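Local coordinates for putative molybdenum cofactor biosynthesis protein (Corynebacterium diphtheriae, PDB 2G2C), which is of unknown function but probably binds molybdopterin and takes part in the biosynthesis of the molybdenum cofactor, at residues Val12-Asp15 against Arg16-Thr19; Val58-Ala61 against Ile62-Leu66; Gly80-Ala83 against Lys84-Thr87; Gly128-Asp131 against His132-Leu135. One frame throughout, in Å; residues are numbered along the deposited sequence. Where two conformers were deposited one is given.

Interaction 1: Val12-Asp15 against Arg16-Thr19; sequences VVSD and RIST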
# COMPACT_ATOMS: atom_id res chain seq x y z
N VAL A 12 -7.11 1.25 4.22
CA VAL A 12 -7.29 2.69 4.25
C VAL A 12 -7.12 3.16 5.70
O VAL A 12 -7.78 2.67 6.60
CB VAL A 12 -8.67 3.09 3.67
CG1 VAL A 12 -8.95 4.55 3.92
CG2 VAL A 12 -8.73 2.75 2.18
N VAL A 13 -6.22 4.11 5.91
CA VAL A 13 -5.82 4.51 7.24
C VAL A 13 -6.36 5.93 7.48
O VAL A 13 -5.89 6.91 6.86
CB VAL A 13 -4.26 4.48 7.38
CG1 VAL A 13 -3.80 4.87 8.80
CG2 VAL A 13 -3.67 3.09 6.95
N SER A 14 -7.38 6.03 8.34
CA SER A 14 -8.07 7.32 8.53
C SER A 14 -9.02 7.26 9.69
O SER A 14 -9.90 6.42 9.70
CB SER A 14 -8.92 7.63 7.29
OG SER A 14 -9.80 8.76 7.52
N ASP A 15 -8.83 8.15 10.64
CA ASP A 15 -9.75 8.23 11.78
C ASP A 15 -11.17 8.54 11.30
O ASP A 15 -12.11 7.84 11.69
CB ASP A 15 -9.25 9.26 12.77
CG ASP A 15 -8.02 8.77 13.53
OD1 ASP A 15 -7.82 7.55 13.54
OD2 ASP A 15 -7.32 9.59 14.17
N ARG A 16 -11.32 9.53 10.42
CA ARG A 16 -12.66 9.98 9.99
C ARG A 16 -13.37 8.93 9.14
O ARG A 16 -14.58 8.70 9.30
CB ARG A 16 -12.57 11.30 9.24
CG ARG A 16 -12.05 12.50 10.08
CD ARG A 16 -13.17 13.27 10.75
NE ARG A 16 -14.23 13.62 9.81
CZ ARG A 16 -15.29 14.37 10.10
NH1 ARG A 16 -15.46 14.87 11.33
NH2 ARG A 16 -16.20 14.62 9.16
N ILE A 17 -12.66 8.26 8.24
CA ILE A 17 -13.33 7.22 7.48
C ILE A 17 -13.69 6.06 8.42
O ILE A 17 -14.77 5.48 8.31
CB ILE A 17 -12.47 6.75 6.27
CG1 ILE A 17 -12.14 7.95 5.37
CG2 ILE A 17 -13.20 5.63 5.50
CD1 ILE A 17 -11.12 7.67 4.28
N SER A 18 -12.79 5.74 9.36
CA SER A 18 -13.00 4.64 10.31
C SER A 18 -14.29 4.76 11.10
O SER A 18 -15.02 3.77 11.30
CB SER A 18 -11.81 4.49 11.28
OG SER A 18 -11.95 3.31 12.06
N THR A 19 -14.57 5.97 11.55
CA THR A 19 -15.80 6.25 12.32
C THR A 19 -17.03 6.41 11.41
O THR A 19 -18.18 6.27 11.86
CB THR A 19 -15.63 7.48 13.20
OG1 THR A 19 -15.42 8.63 12.36
CG2 THR A 19 -14.43 7.33 14.13
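Ser14 lays its CB and OG over the base of the Ile17 side chain, where the chain leaves strand 5-13 and turns at once into helix 15-19. With OG anti to the backbone N (chi1 170°), the hydroxyl is carried to the first turn of the helix and accepts a nearly straight bond from Ile17 N, at 3.0 Å from OG and 171° at the hydrogen. That is an N-cap, and the isoleucine whose N-H is capped also shelters it: Ile17 CG1 comes within 3.3 Å of Ser14 OG. The methyl end of the same side chain carries on to the strand, Ile17 CD1 meeting Val12 CG1 at 3.8 Å, the two side chains crossing at about a right angle. Backbone bonds then take over, Ser18 N to Ser14 O and Thr19 N to Asp15 O. Asp15 turns its carboxylate elsewhere: OD2 makes a salt bridge with Lys84 and OD1 accepts from Glu53 N. Ser14 therefore satisfies a first-turn amide that has no preceding helical carbonyl, while the Val12-Ile17 contact fastens the short helix to the strand end and Asp15, its carboxylate already engaged, ties the start of the helix to two neighbouring loops.

Interaction 2: Val58-Ala61 against Ile62-Leu66; sequences VVEA and IATAL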
# COMPACT_ATOMS: atom_id res chain seq x y z
N VAL A 58 -2.11 -0.13 12.03
CA VAL A 58 -1.58 -0.45 10.69
C VAL A 58 -0.78 -1.77 10.70
O VAL A 58 -0.95 -2.64 9.84
CB VAL A 58 -0.78 0.73 10.14
CG1 VAL A 58 -0.10 0.39 8.82
CG2 VAL A 58 -1.71 1.93 9.99
N VAL A 59 0.07 -1.96 11.73
CA VAL A 59 0.76 -3.24 11.88
C VAL A 59 -0.21 -4.42 11.88
O VAL A 59 0.04 -5.42 11.20
CB VAL A 59 1.65 -3.32 13.17
CG1 VAL A 59 2.13 -4.79 13.43
CG2 VAL A 59 2.82 -2.38 13.03
N GLU A 60 -1.29 -4.31 12.65
CA GLU A 60 -2.24 -5.43 12.73
C GLU A 60 -2.86 -5.69 11.36
O GLU A 60 -3.00 -6.83 10.94
CB GLU A 60 -3.33 -5.13 13.74
CG GLU A 60 -4.37 -6.18 13.85
CD GLU A 60 -5.44 -5.82 14.86
OE1 GLU A 60 -5.91 -4.63 14.90
OE2 GLU A 60 -5.81 -6.73 15.62
N ALA A 61 -3.26 -4.62 10.67
CA ALA A 61 -3.85 -4.77 9.34
C ALA A 61 -2.89 -5.40 8.30
O ALA A 61 -3.30 -6.24 7.48
CB ALA A 61 -4.39 -3.44 8.85
N ILE A 62 -1.61 -4.97 8.32
CA ILE A 62 -0.67 -5.55 7.39
C ILE A 62 -0.38 -7.02 7.70
O ILE A 62 -0.35 -7.86 6.78
CB ILE A 62 0.65 -4.74 7.37
CG1 ILE A 62 0.39 -3.32 6.79
CG2 ILE A 62 1.68 -5.45 6.54
CD1 ILE A 62 1.63 -2.37 6.85
N ALA A 63 -0.12 -7.32 8.98
CA ALA A 63 0.21 -8.68 9.38
C ALA A 63 -0.98 -9.61 9.02
O ALA A 63 -0.80 -10.73 8.54
CB ALA A 63 0.48 -8.75 10.87
N THR A 64 -2.21 -9.14 9.27
CA THR A 64 -3.39 -9.92 8.91
C THR A 64 -3.46 -10.19 7.40
O THR A 64 -3.71 -11.32 6.95
CB THR A 64 -4.67 -9.23 9.41
OG1 THR A 64 -4.67 -9.24 10.85
CG2 THR A 64 -5.88 -9.94 8.88
N ALA A 65 -3.27 -9.14 6.60
CA ALA A 65 -3.31 -9.36 5.16
C ALA A 65 -2.23 -10.34 4.68
O ALA A 65 -2.49 -11.21 3.83
CB ALA A 65 -3.19 -8.05 4.42
N LEU A 66 -1.01 -10.22 5.22
CA LEU A 66 0.07 -11.14 4.86
C LEU A 66 -0.31 -12.59 5.23
O LEU A 66 -0.05 -13.50 4.48
CB LEU A 66 1.37 -10.75 5.54
CG LEU A 66 1.97 -9.43 5.03
CD1 LEU A 66 3.06 -9.00 6.02
CD2 LEU A 66 2.58 -9.56 3.63
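Val58 holds CG1 anti to its backbone N (chi1 175°), and Ile62, one turn later, sets CG1 beside its own N (chi1 -66°) and then runs straight out to CD1; the two choices bring Val58 CG1 and Ile62 CD1 to 3.8 Å, the side chains slanting across each other. On its way the Ile62 branch skirts the backbone, CG1 passing 3.4 Å from Val58 O. That carbonyl is already engaged, since Ile62 N donates to it at 2.9 Å. Three more bonds of the same i to i+4 kind follow, from Ala63 N to Val59 O, from Thr64 N to Glu60 O and from Ala65 N to Ala61 O. On the more exposed flank Thr64 OG1 lies 2.9 Å from Glu60 O. The flank turned to the sheet is made of small and branched aliphatic groups: Ala61 and Ile62 rest on Ile11 of strand 5-13, Ala65 reaches Ile73 of strand 72-76, and Val58 also touches Thr87 and Ala90 of helix 87-92. Helix 55-67 thus lies against the sheet as the connection between parallel strands 42-51 and 72-76, which have strand 5-13 between them: a beta-alpha-beta crossover of the alpha/beta fold found in molybdopterin-binding domains.

Interaction 3: Gly80-Ala83 against Lys84-Thr87; sequences GIRA and KNQT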
# COMPACT_ATOMS: atom_id res chain seq x y z
N GLY A 80 1.80 11.46 6.93
CA GLY A 80 2.33 12.78 7.33
C GLY A 80 3.14 12.73 8.62
O GLY A 80 3.63 11.69 9.04
N ILE A 81 3.24 13.89 9.27
CA ILE A 81 4.16 14.09 10.38
C ILE A 81 3.46 14.16 11.76
O ILE A 81 4.14 14.19 12.80
CB ILE A 81 5.11 15.31 10.17
CG1 ILE A 81 6.44 15.13 10.94
CG2 ILE A 81 4.37 16.63 10.45
CD1 ILE A 81 7.31 13.93 10.41
N ARG A 82 2.12 14.15 11.79
CA ARG A 82 1.38 14.07 13.05
C ARG A 82 1.85 12.84 13.83
O ARG A 82 2.26 11.83 13.25
CB ARG A 82 -0.12 13.95 12.79
CG ARG A 82 -0.77 15.21 12.24
CD ARG A 82 -2.30 15.14 12.35
NE ARG A 82 -2.75 14.72 13.69
CZ ARG A 82 -3.96 14.96 14.21
NH1 ARG A 82 -4.87 15.65 13.53
NH2 ARG A 82 -4.23 14.51 15.43
N ALA A 83 1.78 12.91 15.16
CA ALA A 83 2.18 11.78 15.98
C ALA A 83 1.49 10.48 15.54
O ALA A 83 2.14 9.42 15.53
CB ALA A 83 1.92 12.05 17.47
N LYS A 84 0.19 10.54 15.21
CA LYS A 84 -0.57 9.33 14.88
C LYS A 84 -0.31 8.82 13.46
O LYS A 84 -0.75 7.71 13.11
CB LYS A 84 -2.07 9.61 15.00
CG LYS A 84 -2.62 10.68 14.00
CD LYS A 84 -4.12 10.97 14.26
CE LYS A 84 -4.71 11.88 13.19
NZ LYS A 84 -6.19 11.97 13.31
N ASN A 85 0.39 9.63 12.65
CA ASN A 85 0.70 9.23 11.27
C ASN A 85 1.90 8.29 11.28
O ASN A 85 3.06 8.73 11.19
CB ASN A 85 1.07 10.45 10.41
CG ASN A 85 -0.07 11.38 10.19
OD1 ASN A 85 -1.24 11.00 10.23
ND2 ASN A 85 0.27 12.61 9.90
N GLN A 86 1.61 7.00 11.41
CA GLN A 86 2.67 6.00 11.62
C GLN A 86 2.61 4.90 10.54
O GLN A 86 3.19 3.82 10.71
CB GLN A 86 2.53 5.39 13.01
CG GLN A 86 2.78 6.32 14.17
CD GLN A 86 4.22 6.77 14.29
OE1 GLN A 86 4.51 7.97 14.54
NE2 GLN A 86 5.14 5.83 14.06
N THR A 87 1.95 5.18 9.41
CA THR A 87 1.91 4.14 8.38
C THR A 87 3.30 3.74 7.88
O THR A 87 3.58 2.56 7.78
CB THR A 87 1.00 4.54 7.22
OG1 THR A 87 -0.29 4.80 7.78
CG2 THR A 87 0.97 3.46 6.14
O HOH W 1 -1.54 13.04 16.27
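Arg82 opens a type I beta turn that ends at Asn85, in the loop between strand 72-76 and helix 87-92, and its side chain reaches first Asn85 and then Lys84. Its CB packs against the Asn85 side chain, 3.7 Å from Asn85 CG, and CG continues past the same group. From CD onward the company changes to Lys84, which runs alongside and points the same way; CD comes 4.1 Å from Lys84 CE, and NE draws closer to it. The bend at chi3 (49°) turns the guanidinium so that Lys84 CE sits over the centre of one face, 3.3 Å from CZ. This placement belongs to one of two deposited conformers of Arg82, so it need not hold all the time. The two positive ends are near, with Arg82 NH2 3.8 Å from Lys84 NZ, but the lysine is secured by a salt bridge to Asp15. The turn itself is closed by Asn85 N donating to Arg82 O at 2.9 Å. Asn85 then centres an inverse gamma turn, and Gln86 takes the N-cap position of the helix. At the tip a water in the guanidinium plane accepts from Arg82 NH2 at 3.2 Å and also from Lys84 N.

Interaction 4: Gly128-Asp131 against His132-Leu135; sequences GRDD and HAAL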
# COMPACT_ATOMS: atom_id res chain seq x y z
N GLY A 128 10.34 -9.99 1.38
CA GLY A 128 11.25 -11.13 1.18
C GLY A 128 11.73 -11.10 -0.24
O GLY A 128 11.45 -10.13 -0.99
N ARG A 129 12.40 -12.17 -0.65
CA ARG A 129 12.99 -12.21 -1.98
C ARG A 129 12.57 -13.36 -2.88
O ARG A 129 13.13 -13.56 -3.96
CB ARG A 129 14.50 -11.92 -1.94
CG ARG A 129 14.83 -10.55 -1.30
CD ARG A 129 14.48 -9.35 -2.22
NE ARG A 129 15.44 -9.28 -3.33
CZ ARG A 129 16.66 -8.73 -3.26
NH1 ARG A 129 17.04 -8.10 -2.13
NH2 ARG A 129 17.49 -8.79 -4.31
N ASP A 130 11.51 -14.05 -2.48
CA ASP A 130 11.11 -15.27 -3.12
C ASP A 130 9.64 -15.21 -3.48
O ASP A 130 8.99 -14.14 -3.33
CB ASP A 130 11.42 -16.50 -2.25
CG ASP A 130 10.66 -16.51 -0.93
OD1 ASP A 130 9.58 -15.89 -0.75
OD2 ASP A 130 11.17 -17.22 -0.03
N ASP A 131 9.10 -16.35 -3.91
CA ASP A 131 7.72 -16.37 -4.45
C ASP A 131 6.60 -16.34 -3.39
O ASP A 131 5.38 -16.47 -3.72
CB ASP A 131 7.54 -17.47 -5.51
CG ASP A 131 7.61 -18.87 -4.95
OD1 ASP A 131 7.78 -19.03 -3.73
OD2 ASP A 131 7.49 -19.81 -5.78
N HIS A 132 7.02 -16.19 -2.13
CA HIS A 132 6.09 -15.95 -1.04
C HIS A 132 6.10 -14.48 -0.60
O HIS A 132 5.25 -14.08 0.20
CB HIS A 132 6.41 -16.85 0.14
CG HIS A 132 5.93 -18.25 -0.05
ND1 HIS A 132 5.43 -19.02 0.99
CD2 HIS A 132 5.84 -19.02 -1.17
CE1 HIS A 132 5.07 -20.20 0.51
NE2 HIS A 132 5.32 -20.23 -0.79
N ALA A 133 7.04 -13.71 -1.12
CA ALA A 133 7.22 -12.32 -0.65
C ALA A 133 6.09 -11.44 -1.15
O ALA A 133 5.56 -11.70 -2.23
CB ALA A 133 8.57 -11.76 -1.10
N ALA A 134 5.74 -10.42 -0.37
CA ALA A 134 4.73 -9.45 -0.76
C ALA A 134 5.37 -8.09 -1.03
O ALA A 134 6.42 -7.76 -0.47
CB ALA A 134 3.70 -9.31 0.33
N LEU A 135 4.73 -7.32 -1.91
CA LEU A 135 5.07 -5.92 -2.15
C LEU A 135 4.10 -5.04 -1.38
O LEU A 135 2.89 -5.25 -1.49
CB LEU A 135 4.89 -5.64 -3.63
CG LEU A 135 5.04 -4.18 -4.08
CD1 LEU A 135 6.50 -3.68 -3.90
CD2 LEU A 135 4.58 -4.09 -5.54
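Ala133 presses its methyl group into the bend of the chain made by residues 128-131, in the loop at the end of the hairpin that joins antiparallel strands 124-126 and 135-139. This is the compact half of the contact: CB stands 3.3 Å from Gly128 O and equally close to Asp130 O. The backbone closes round it as a type I turn from Asp130 to Ala133, with Ala133 N donating to Asp130 O at 3.0 Å. Ala133 also touches Leu164 of helix 157-165, which covers it from outside the loop, and its carbonyl accepts from Arg71. Gly128 O is less well served, being buried by the alanine without any polar partner in the model.

The other half faces solvent and is held mainly through polar atoms. Asp130 has CG tucked between its backbone N and carbonyl carbon (chi1 62°), and this swings OD1 forward to accept from His132 N at 2.9 Å, an Asx turn laid over the beta turn. The amide meets OD1 from above the carboxylate plane, 43° out of it. Asp131 runs beside the imidazole in the same direction, its carboxylate 27° from the ring plane, and OD1 comes to the ring edge 3.2 Å from His132 CD2. Arg129, just before the turn, points away and bonds to Thr97.

On this exposed side Asp131 OD1 lies 4.0 Å from His132 NE2, with the Asp130 carboxylate farther from the ring nitrogens; the negative charge nearby might favour a protonated imidazole, although its charge is not seen.

How the interactions relate
Along the chain the four contacts follow one another without overlap, all within one probable molybdopterin-binding domain built on a mixed sheet. Interactions 1, 2 and 3 meet near the same end of that sheet: Val13, Val58 and Thr87 pack together, and the Asp15-Lys84 salt bridge joins interactions 1 and 3, their centres about 13 Å apart. Interaction 4 lies across the chain's centre from interaction 1, about 29 Å away between centres. Helix 55-67 of interaction 2 spans the gap, since Leu66 touches Ala134 at its far end. Interactions 1 and 3 thus probably steady the loops at the end of the sheet where the sodium ion lies, whereas interaction 4 turns a hairpin on the far side.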